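Long-range contacts in putative ABC transporter subunit, substrate-binding component (PDB 4EVQ), which binds 4-hydroxybenzoate and, as the solute-binding component of an ABC transporter, probably hands benzoate-like aromatic compounds on for uptake: residues G106-V111 and E316-M321; V342-L347 and L358-P363; K153-T158 and E181-I186. All coordinates share one frame; numbering follows the deposited sequence.

Contact 1: residues G106-V111 and E316-M321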
loop_
_atom_site.group_PDB
_atom_site.type_symbol
_atom_site.label_atom_id
_atom_site.label_comp_id
_atom_site.label_asym_id
_atom_site.label_seq_id
_atom_site.Cartn_x
_atom_site.Cartn_y
_atom_site.Cartn_z
ATOM N N GLY A 106 -19.212 -11.184 -6.449
ATOM C CA GLY A 106 -19.110 -10.506 -7.720
ATOM C C GLY A 106 -19.133 -8.983 -7.669
ATOM O O GLY A 106 -18.905 -8.333 -8.655
ATOM N N ILE A 107 -19.440 -8.397 -6.517
ATOM C CA ILE A 107 -19.423 -6.959 -6.374
ATOM C C ILE A 107 -18.052 -6.373 -6.831
ATOM O O ILE A 107 -16.970 -6.905 -6.489
ATOM C CB ILE A 107 -19.687 -6.550 -4.888
ATOM C CG1 ILE A 107 -19.781 -5.043 -4.715
ATOM C CG2 ILE A 107 -18.585 -7.127 -3.968
ATOM C CD1 ILE A 107 -20.333 -4.647 -3.312
ATOM N N PRO A 108 -18.072 -5.254 -7.578
ATOM C CA PRO A 108 -16.768 -4.639 -7.947
ATOM C C PRO A 108 -16.034 -4.264 -6.683
ATOM O O PRO A 108 -16.577 -3.614 -5.786
ATOM C CB PRO A 108 -17.185 -3.395 -8.730
ATOM C CG PRO A 108 -18.579 -3.784 -9.339
ATOM C CD PRO A 108 -19.217 -4.559 -8.215
ATOM N N THR A 109 -14.783 -4.712 -6.617
ATOM C CA THR A 109 -13.956 -4.620 -5.392
ATOM C C THR A 109 -12.585 -4.074 -5.731
ATOM O O THR A 109 -11.887 -4.623 -6.583
ATOM C CB THR A 109 -13.828 -6.006 -4.763
ATOM O OG1 THR A 109 -15.123 -6.481 -4.416
ATOM C CG2 THR A 109 -12.968 -5.975 -3.507
ATOM N N ILE A 110 -12.184 -3.022 -5.037
ATOM C CA ILE A 110 -10.871 -2.425 -5.227
ATOM C C ILE A 110 -10.131 -2.404 -3.879
ATOM O O ILE A 110 -10.624 -1.871 -2.909
ATOM C CB ILE A 110 -10.985 -0.985 -5.809
ATOM C CG1 ILE A 110 -11.860 -0.976 -7.061
ATOM C CG2 ILE A 110 -9.608 -0.377 -5.991
ATOM C CD1 ILE A 110 -12.259 0.437 -7.487
ATOM N N VAL A 111 -8.958 -3.006 -3.870
ATOM C CA VAL A 111 -8.071 -3.019 -2.696
ATOM C C VAL A 111 -7.118 -1.856 -2.823
ATOM O O VAL A 111 -6.295 -1.834 -3.733
ATOM C CB VAL A 111 -7.325 -4.336 -2.627
ATOM C CG1 VAL A 111 -6.348 -4.352 -1.444
ATOM C CG2 VAL A 111 -8.267 -5.496 -2.533
ATOM N N GLU A 316 -19.581 -5.834 -17.085
ATOM C CA GLU A 316 -19.058 -4.853 -17.989
ATOM C C GLU A 316 -18.242 -3.782 -17.237
ATOM O O GLU A 316 -17.194 -3.345 -17.714
ATOM C CB GLU A 316 -20.256 -4.225 -18.700
ATOM C CG GLU A 316 -21.067 -5.208 -19.568
ATOM C CD GLU A 316 -22.139 -6.076 -18.867
ATOM O OE1 GLU A 316 -22.357 -6.032 -17.650
ATOM O OE2 GLU A 316 -22.803 -6.827 -19.604
ATOM N N LEU A 317 -18.740 -3.364 -16.086
ATOM C CA LEU A 317 -18.008 -2.436 -15.252
ATOM C C LEU A 317 -16.639 -3.024 -14.855
ATOM O O LEU A 317 -15.614 -2.373 -15.033
ATOM C CB LEU A 317 -18.859 -2.129 -14.028
ATOM C CG LEU A 317 -18.320 -0.977 -13.138
ATOM C CD1 LEU A 317 -19.442 -0.398 -12.281
ATOM C CD2 LEU A 317 -17.180 -1.420 -12.225
ATOM N N ASN A 318 -16.619 -4.273 -14.396
ATOM C CA ASN A 318 -15.364 -4.906 -13.986
ATOM C C ASN A 318 -14.435 -5.087 -15.174
ATOM O O ASN A 318 -13.230 -4.891 -15.058
ATOM C CB ASN A 318 -15.655 -6.244 -13.295
ATOM C CG ASN A 318 -16.262 -6.069 -11.928
ATOM O OD1 ASN A 318 -15.950 -5.157 -11.232
ATOM N ND2 ASN A 318 -17.120 -6.975 -11.548
ATOM N N ALA A 319 -14.989 -5.443 -16.345
ATOM C CA ALA A 319 -14.107 -5.658 -17.499
ATOM C C ALA A 319 -13.439 -4.323 -17.896
ATOM O O ALA A 319 -12.290 -4.268 -18.334
ATOM C CB ALA A 319 -14.901 -6.245 -18.681
ATOM N N ALA A 320 -14.185 -3.238 -17.768
ATOM C CA ALA A 320 -13.636 -1.942 -18.090
ATOM C C ALA A 320 -12.517 -1.542 -17.134
ATOM O O ALA A 320 -11.528 -0.948 -17.559
ATOM C CB ALA A 320 -14.730 -0.906 -18.123
HETATM N N MSE A 321 -12.673 -1.861 -15.854
HETATM C CA MSE A 321 -11.604 -1.589 -14.914
HETATM C C MSE A 321 -10.373 -2.420 -15.245
HETATM O O MSE A 321 -9.247 -1.939 -15.120
HETATM C CB MSE A 321 -12.106 -1.845 -13.504
HETATM C CG MSE A 321 -13.152 -0.835 -13.105
HETATM SE SE MSE A 321 -13.410 -0.541 -11.193
HETATM C CE MSE A 321 -13.975 -2.309 -10.757
#

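Contact 2: residues V342-L347 and L358-P363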
loop_
_atom_site.group_PDB
_atom_site.type_symbol
_atom_site.label_atom_id
_atom_site.label_comp_id
_atom_site.label_asym_id
_atom_site.label_seq_id
_atom_site.Cartn_x
_atom_site.Cartn_y
_atom_site.Cartn_z
ATOM N N VAL A 342 1.083 -2.575 -12.562
ATOM C CA VAL A 342 2.400 -2.711 -13.185
ATOM C C VAL A 342 2.984 -1.333 -13.169
ATOM O O VAL A 342 2.442 -0.418 -13.813
ATOM C CB VAL A 342 2.236 -3.270 -14.608
ATOM C CG1 VAL A 342 3.590 -3.367 -15.300
ATOM C CG2 VAL A 342 1.570 -4.614 -14.499
ATOM N N GLN A 343 4.064 -1.143 -12.398
ATOM C CA GLN A 343 4.516 0.188 -12.099
ATOM C C GLN A 343 5.992 0.188 -11.702
ATOM O O GLN A 343 6.512 -0.823 -11.255
ATOM C CB GLN A 343 3.659 0.756 -10.958
ATOM C CG GLN A 343 3.936 0.035 -9.630
ATOM C CD GLN A 343 2.903 0.343 -8.558
ATOM O OE1 GLN A 343 2.326 1.412 -8.553
ATOM N NE2 GLN A 343 2.675 -0.603 -7.697
ATOM N N ASN A 344 6.616 1.335 -11.826
ATOM C CA ASN A 344 7.996 1.500 -11.380
ATOM C C ASN A 344 8.057 1.410 -9.851
ATOM O O ASN A 344 7.118 1.823 -9.141
ATOM C CB ASN A 344 8.543 2.872 -11.802
ATOM C CG ASN A 344 8.836 2.993 -13.288
ATOM O OD1 ASN A 344 9.032 2.029 -13.993
ATOM N ND2 ASN A 344 9.002 4.229 -13.719
ATOM N N PHE A 345 9.202 0.955 -9.373
ATOM C CA PHE A 345 9.603 1.155 -7.982
ATOM C C PHE A 345 10.834 2.031 -7.960
ATOM O O PHE A 345 11.799 1.783 -8.667
ATOM C CB PHE A 345 9.852 -0.171 -7.261
ATOM C CG PHE A 345 8.610 -0.977 -7.034
ATOM C CD1 PHE A 345 7.823 -0.765 -5.905
ATOM C CD2 PHE A 345 8.205 -1.919 -7.952
ATOM C CE1 PHE A 345 6.637 -1.471 -5.691
ATOM C CE2 PHE A 345 7.030 -2.621 -7.725
ATOM C CZ PHE A 345 6.267 -2.416 -6.573
ATOM N N TYR A 346 10.794 3.068 -7.149
ATOM C CA TYR A 346 11.881 4.031 -7.033
ATOM C C TYR A 346 12.693 3.828 -5.757
ATOM O O TYR A 346 12.135 3.533 -4.698
ATOM C CB TYR A 346 11.291 5.451 -7.029
ATOM C CG TYR A 346 10.244 5.695 -8.127
ATOM C CD1 TYR A 346 10.618 5.994 -9.430
ATOM C CD2 TYR A 346 8.881 5.642 -7.852
ATOM C CE1 TYR A 346 9.666 6.215 -10.420
ATOM C CE2 TYR A 346 7.923 5.855 -8.842
ATOM C CZ TYR A 346 8.330 6.154 -10.126
ATOM O OH TYR A 346 7.415 6.383 -11.152
ATOM N N LEU A 347 14.008 3.998 -5.872
ATOM C CA LEU A 347 14.883 4.092 -4.733
ATOM C C LEU A 347 14.752 5.493 -4.182
ATOM O O LEU A 347 14.734 6.449 -4.943
ATOM C CB LEU A 347 16.335 3.807 -5.159
ATOM C CG LEU A 347 17.391 3.923 -4.054
ATOM C CD1 LEU A 347 17.195 2.813 -3.017
ATOM C CD2 LEU A 347 18.799 3.867 -4.696
ATOM N N LEU A 358 16.029 8.832 -5.714
ATOM C CA LEU A 358 17.405 8.536 -6.104
ATOM C C LEU A 358 17.515 7.788 -7.415
ATOM O O LEU A 358 18.607 7.605 -7.923
ATOM C CB LEU A 358 18.084 7.727 -5.022
ATOM C CG LEU A 358 18.203 8.393 -3.671
ATOM C CD1 LEU A 358 18.975 7.454 -2.753
ATOM C CD2 LEU A 358 18.901 9.739 -3.809
ATOM N N GLY A 359 16.395 7.400 -7.988
ATOM C CA GLY A 359 16.363 6.808 -9.305
ATOM C C GLY A 359 15.507 5.565 -9.303
ATOM O O GLY A 359 14.989 5.149 -8.307
ATOM N N LEU A 360 15.347 4.973 -10.457
ATOM C CA LEU A 360 14.523 3.818 -10.601
ATOM C C LEU A 360 15.219 2.609 -9.978
ATOM O O LEU A 360 16.406 2.332 -10.286
ATOM C CB LEU A 360 14.355 3.611 -12.105
ATOM C CG LEU A 360 13.300 2.654 -12.542
ATOM C CD1 LEU A 360 11.996 3.079 -12.023
ATOM C CD2 LEU A 360 13.286 2.585 -14.092
ATOM N N ALA A 361 14.533 1.882 -9.113
ATOM C CA ALA A 361 15.009 0.624 -8.567
ATOM C C ALA A 361 14.566 -0.539 -9.441
ATOM O O ALA A 361 15.397 -1.377 -9.791
ATOM C CB ALA A 361 14.521 0.421 -7.115
ATOM N N ALA A 362 13.293 -0.605 -9.811
ATOM C CA ALA A 362 12.765 -1.649 -10.674
ATOM C C ALA A 362 11.882 -0.967 -11.688
ATOM O O ALA A 362 11.097 -0.121 -11.299
ATOM C CB ALA A 362 11.961 -2.684 -9.867
ATOM N N PRO A 363 11.967 -1.344 -12.977
ATOM C CA PRO A 363 11.016 -0.839 -13.962
ATOM C C PRO A 363 9.678 -1.512 -13.767
ATOM O O PRO A 363 9.513 -2.329 -12.862
ATOM C CB PRO A 363 11.657 -1.253 -15.309
ATOM C CG PRO A 363 12.237 -2.543 -14.990
ATOM C CD PRO A 363 12.774 -2.430 -13.574
HETATM O O HOH W 1 7.997 -3.424 -10.943
#

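Contact 3: residues K153-T158 and E181-I186. With SO4 (sulfate ion), chain E.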
loop_
_atom_site.group_PDB
_atom_site.type_symbol
_atom_site.label_atom_id
_atom_site.label_comp_id
_atom_site.label_asym_id
_atom_site.label_seq_id
_atom_site.Cartn_x
_atom_site.Cartn_y
_atom_site.Cartn_z
ATOM N N LYS A 153 24.841 -8.440 4.528
ATOM C CA LYS A 153 24.607 -9.114 5.802
ATOM C C LYS A 153 23.472 -8.399 6.548
ATOM O O LYS A 153 23.701 -7.434 7.256
ATOM C CB LYS A 153 25.878 -9.082 6.644
ATOM C CG LYS A 153 25.781 -9.810 7.981
ATOM C CD LYS A 153 27.060 -9.602 8.827
ATOM C CE LYS A 153 26.964 -10.252 10.172
ATOM N NZ LYS A 153 28.160 -9.947 11.067
ATOM N N ALA A 154 22.238 -8.898 6.371
ATOM C CA ALA A 154 21.076 -8.189 6.846
ATOM C C ALA A 154 20.450 -8.825 8.064
ATOM O O ALA A 154 20.516 -10.048 8.257
ATOM C CB ALA A 154 20.000 -8.166 5.741
ATOM N N VAL A 155 19.836 -7.990 8.884
ATOM C CA VAL A 155 18.834 -8.452 9.843
ATOM C C VAL A 155 17.499 -7.824 9.438
ATOM O O VAL A 155 17.463 -6.661 9.035
ATOM C CB VAL A 155 19.175 -8.004 11.280
ATOM C CG1 VAL A 155 18.014 -8.264 12.264
ATOM C CG2 VAL A 155 20.428 -8.682 11.761
ATOM N N THR A 156 16.408 -8.597 9.519
ATOM C CA THR A 156 15.080 -8.060 9.248
ATOM C C THR A 156 14.302 -7.875 10.552
ATOM O O THR A 156 14.543 -8.614 11.537
ATOM C CB THR A 156 14.248 -8.926 8.305
ATOM O OG1 THR A 156 13.873 -10.112 8.972
ATOM C CG2 THR A 156 14.999 -9.250 7.040
ATOM N N VAL A 157 13.443 -6.869 10.593
ATOM C CA VAL A 157 12.591 -6.680 11.749
ATOM C C VAL A 157 11.222 -6.172 11.261
ATOM O O VAL A 157 11.142 -5.219 10.468
ATOM C CB VAL A 157 13.256 -5.754 12.784
ATOM C CG1 VAL A 157 13.577 -4.425 12.222
ATOM C CG2 VAL A 157 12.416 -5.651 14.029
ATOM N N THR A 158 10.172 -6.774 11.776
ATOM C CA THR A 158 8.824 -6.405 11.340
ATOM C C THR A 158 7.822 -6.940 12.335
ATOM O O THR A 158 8.182 -7.584 13.315
ATOM C CB THR A 158 8.511 -6.880 9.899
ATOM O OG1 THR A 158 7.296 -6.268 9.455
ATOM C CG2 THR A 158 8.354 -8.368 9.830
ATOM N N GLU A 181 23.449 -12.522 2.808
ATOM C CA GLU A 181 23.018 -13.386 3.882
ATOM C C GLU A 181 22.077 -12.624 4.798
ATOM O O GLU A 181 22.330 -11.464 5.089
ATOM C CB GLU A 181 24.212 -13.828 4.719
ATOM C CG GLU A 181 25.222 -14.602 4.010
ATOM C CD GLU A 181 26.093 -15.344 4.999
ATOM O OE1 GLU A 181 26.144 -14.945 6.207
ATOM O OE2 GLU A 181 26.701 -16.340 4.570
ATOM N N VAL A 182 20.999 -13.285 5.223
ATOM C CA VAL A 182 20.077 -12.719 6.203
ATOM C C VAL A 182 20.367 -13.493 7.475
ATOM O O VAL A 182 20.089 -14.690 7.585
ATOM C CB VAL A 182 18.635 -12.889 5.767
ATOM C CG1 VAL A 182 17.728 -12.256 6.803
ATOM C CG2 VAL A 182 18.432 -12.232 4.404
ATOM N N VAL A 183 20.964 -12.813 8.452
ATOM C CA VAL A 183 21.446 -13.534 9.629
ATOM C C VAL A 183 20.408 -13.736 10.729
ATOM O O VAL A 183 20.598 -14.565 11.617
ATOM C CB VAL A 183 22.733 -12.929 10.187
ATOM C CG1 VAL A 183 23.843 -12.985 9.115
ATOM C CG2 VAL A 183 22.561 -11.549 10.722
ATOM N N LYS A 184 19.312 -12.984 10.647
ATOM C CA LYS A 184 18.234 -13.124 11.610
ATOM C C LYS A 184 17.008 -12.411 11.104
ATOM O O LYS A 184 17.117 -11.361 10.513
ATOM C CB LYS A 184 18.632 -12.538 12.960
ATOM C CG LYS A 184 17.763 -12.961 14.135
ATOM C CD LYS A 184 18.012 -14.375 14.550
ATOM C CE LYS A 184 19.386 -14.540 15.152
ATOM N NZ LYS A 184 19.630 -15.950 15.621
ATOM N N ASP A 185 15.845 -13.000 11.363
ATOM C CA ASP A 185 14.561 -12.331 11.175
ATOM C C ASP A 185 13.935 -12.151 12.556
ATOM O O ASP A 185 13.613 -13.138 13.215
ATOM C CB ASP A 185 13.640 -13.154 10.283
ATOM C CG ASP A 185 14.240 -13.420 8.934
ATOM O OD1 ASP A 185 14.519 -12.494 8.184
ATOM O OD2 ASP A 185 14.472 -14.613 8.645
ATOM N N ILE A 186 13.783 -10.916 12.974
ATOM C CA ILE A 186 13.193 -10.604 14.265
ATOM C C ILE A 186 11.740 -10.155 14.010
ATOM O O ILE A 186 11.464 -9.358 13.096
ATOM C CB ILE A 186 13.974 -9.463 14.974
ATOM C CG1 ILE A 186 15.453 -9.830 15.150
ATOM C CG2 ILE A 186 13.332 -9.086 16.289
ATOM C CD1 ILE A 186 16.337 -8.712 15.632
HETATM S S SO4 E . 16.771 -17.693 17.205
HETATM O O1 SO4 E . 15.485 -17.759 17.919
HETATM O O2 SO4 E . 17.345 -16.364 17.487
HETATM O O3 SO4 E . 16.601 -17.919 15.775
HETATM O O4 SO4 E . 17.671 -18.743 17.714
HETATM O O HOH W 2 11.503 -10.225 10.383
#

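Contact 1: residues G106-V111 and E316-M321
P108 presents its ring to three residues on one side of a helix, L317, N318 and M321, and most of what 106-111 gives to 316-321 goes through that proline. The CG of P108 lies 4.0 Å from CD2 of L317, and the two side chains cross at about a right angle. N318 comes across the same ring just as steeply: its CG stands beside its own backbone N (chi1 -72°), and the amide ends with OD1 only 3.3 Å from P108 CB. The other branch, N318 ND2, stays 3.7 Å from G106 O, too far to count as a bond. M321, a selenomethionine, completes the grip. Its chain bends at the last torsion (chi3 -62°), which carries CE to 3.9 Å from P108 CB, while SE itself rests 4.0 Å from CD1 of I110. The end of this side chain therefore bridges P108, in the loop, and I110, on the strand.

G106, with positive phi, follows the end of helix 92-105, and the chain then runs through P108 into strand 109-111 of the six-stranded sheet in one lobe of this periplasmic binding protein. Helix 314-322 packs against that passage, and F129 of the neighbouring strand 128-130 touches both N318 and M321.

Chemically the join is one of dispersion forces and shape. N318 OD1 is buried here and has no hydrogen-bonding partner in the model, probably a polar cost, set against the apolar contacts of P108 with L317 and M321.

Contact 2: residues V342-L347 and L358-P363
Q343 meets P363 backbone to backbone, Q343 O and P363 O 3.7 Å apart, with a water within bonding distance of both that also lies in plane at the edge of the F345 ring. Next comes N344, whose CG lies beside its backbone N (chi1 -73°), where CD1 of L360 presses to 3.4 Å from it; the two side chains cross at about a right angle. F345 carries the densest bonding. Its N donates to A362 O at 2.9 Å, and its O takes two N-H groups, A362 N at 3.0 Å and A361 N at 2.8 Å, the latter more bent (144°). With A361 and A362 both opposite F345, this is a classic beta bulge, and the register moves by one before Y346 faces L360. At L347 the N donates to G359 O and the O accepts from L358 N at 2.8 Å; L358 and G359 both face it, a second classic bulge. The L347 side chain lies obliquely over L358, CD2 to CB 3.9 Å.

The hairpin of strands 345-351 and 354-362 closes one side of the seven-stranded sheet. Strand 345-351 bonds to 257-260 through Y346 and L260, F345 and L347 touch V259, and 354-362 is the outermost strand on this side.

Contact 3: residues K153-T158 and E181-I186
T156 and D185 are joined by the shortest bond of this contact: OG1 donates to OD1 at 2.6 Å, on the anti lone pair of the carboxylate. T156 sets this up by placing OG1 between its backbone N and carbonyl carbon, the crowded position (chi1 71°), while the T156 and V182 side chains cross at about a right angle, CG2 to CG1 4.1 Å. D185 answers with CG beside its own backbone N (chi1 -58°). The T156 hydroxyl also accepts from a water at 2.8 Å, and that water donates to I186 O too. The second carboxylate oxygen, OD2, forms a salt bridge with K172 of helix 162-177. An alanine in place of T156 would probably leave D185 OD1 without its hydroxyl donor, the water with one acceptor fewer, and a gap beside V182 where the methyl had been.

Round V155 the contacts are apolar: it turns CG2 to 3.7 Å from V183 CG2 and CG1 to 3.8 Å from I186 CD1. K153 holds CG anti to its backbone N (chi1 -177°), which lays it against V183 CG1. K184 bends at chi2 and chi3, and its NZ reaches O2 of a sulfate, probably picked up from the crystallisation liquor, at 3.0 Å.

Parallel backbone bonds run beneath, among them A154 N to E181 O and I186 N to T156 O. Pairing passes from A154 with V182 to T156 with D185, two steps along one strand against three along the other. The two strands belong to a beta-alpha-beta unit at the edge of the sheet; its helix, 162-177, covers the T156 face. The chemistry is two-sided: an acid shared between a hydroxyl and a lysine, whose charge probably steadies the carboxylate, and on the other face branched hydrocarbon round V155 and I186 beside the charged chains of K153, E181 and K184.

How the contacts relate
Contacts 2 and 3 belong to the same seven-stranded sheet, at its two outermost strands, with centres 23 Å apart; contact 1 lies across the chain's centre from contact 3, in the other sheet's lobe. Contact 1 is the buried one, a loop and strand against a helix, held by side chains alone. The other two are partly buried and carried by backbone bonds, antiparallel with two bulges in contact 2, parallel in contact 3, where a hydroxyl-carboxylate bond is added. Contact 2 joins neighbours in a hairpin, contact 3 the ends of a beta-alpha-beta unit, and contact 1 closes a loop of some 200 residues within which contact 3 is nested.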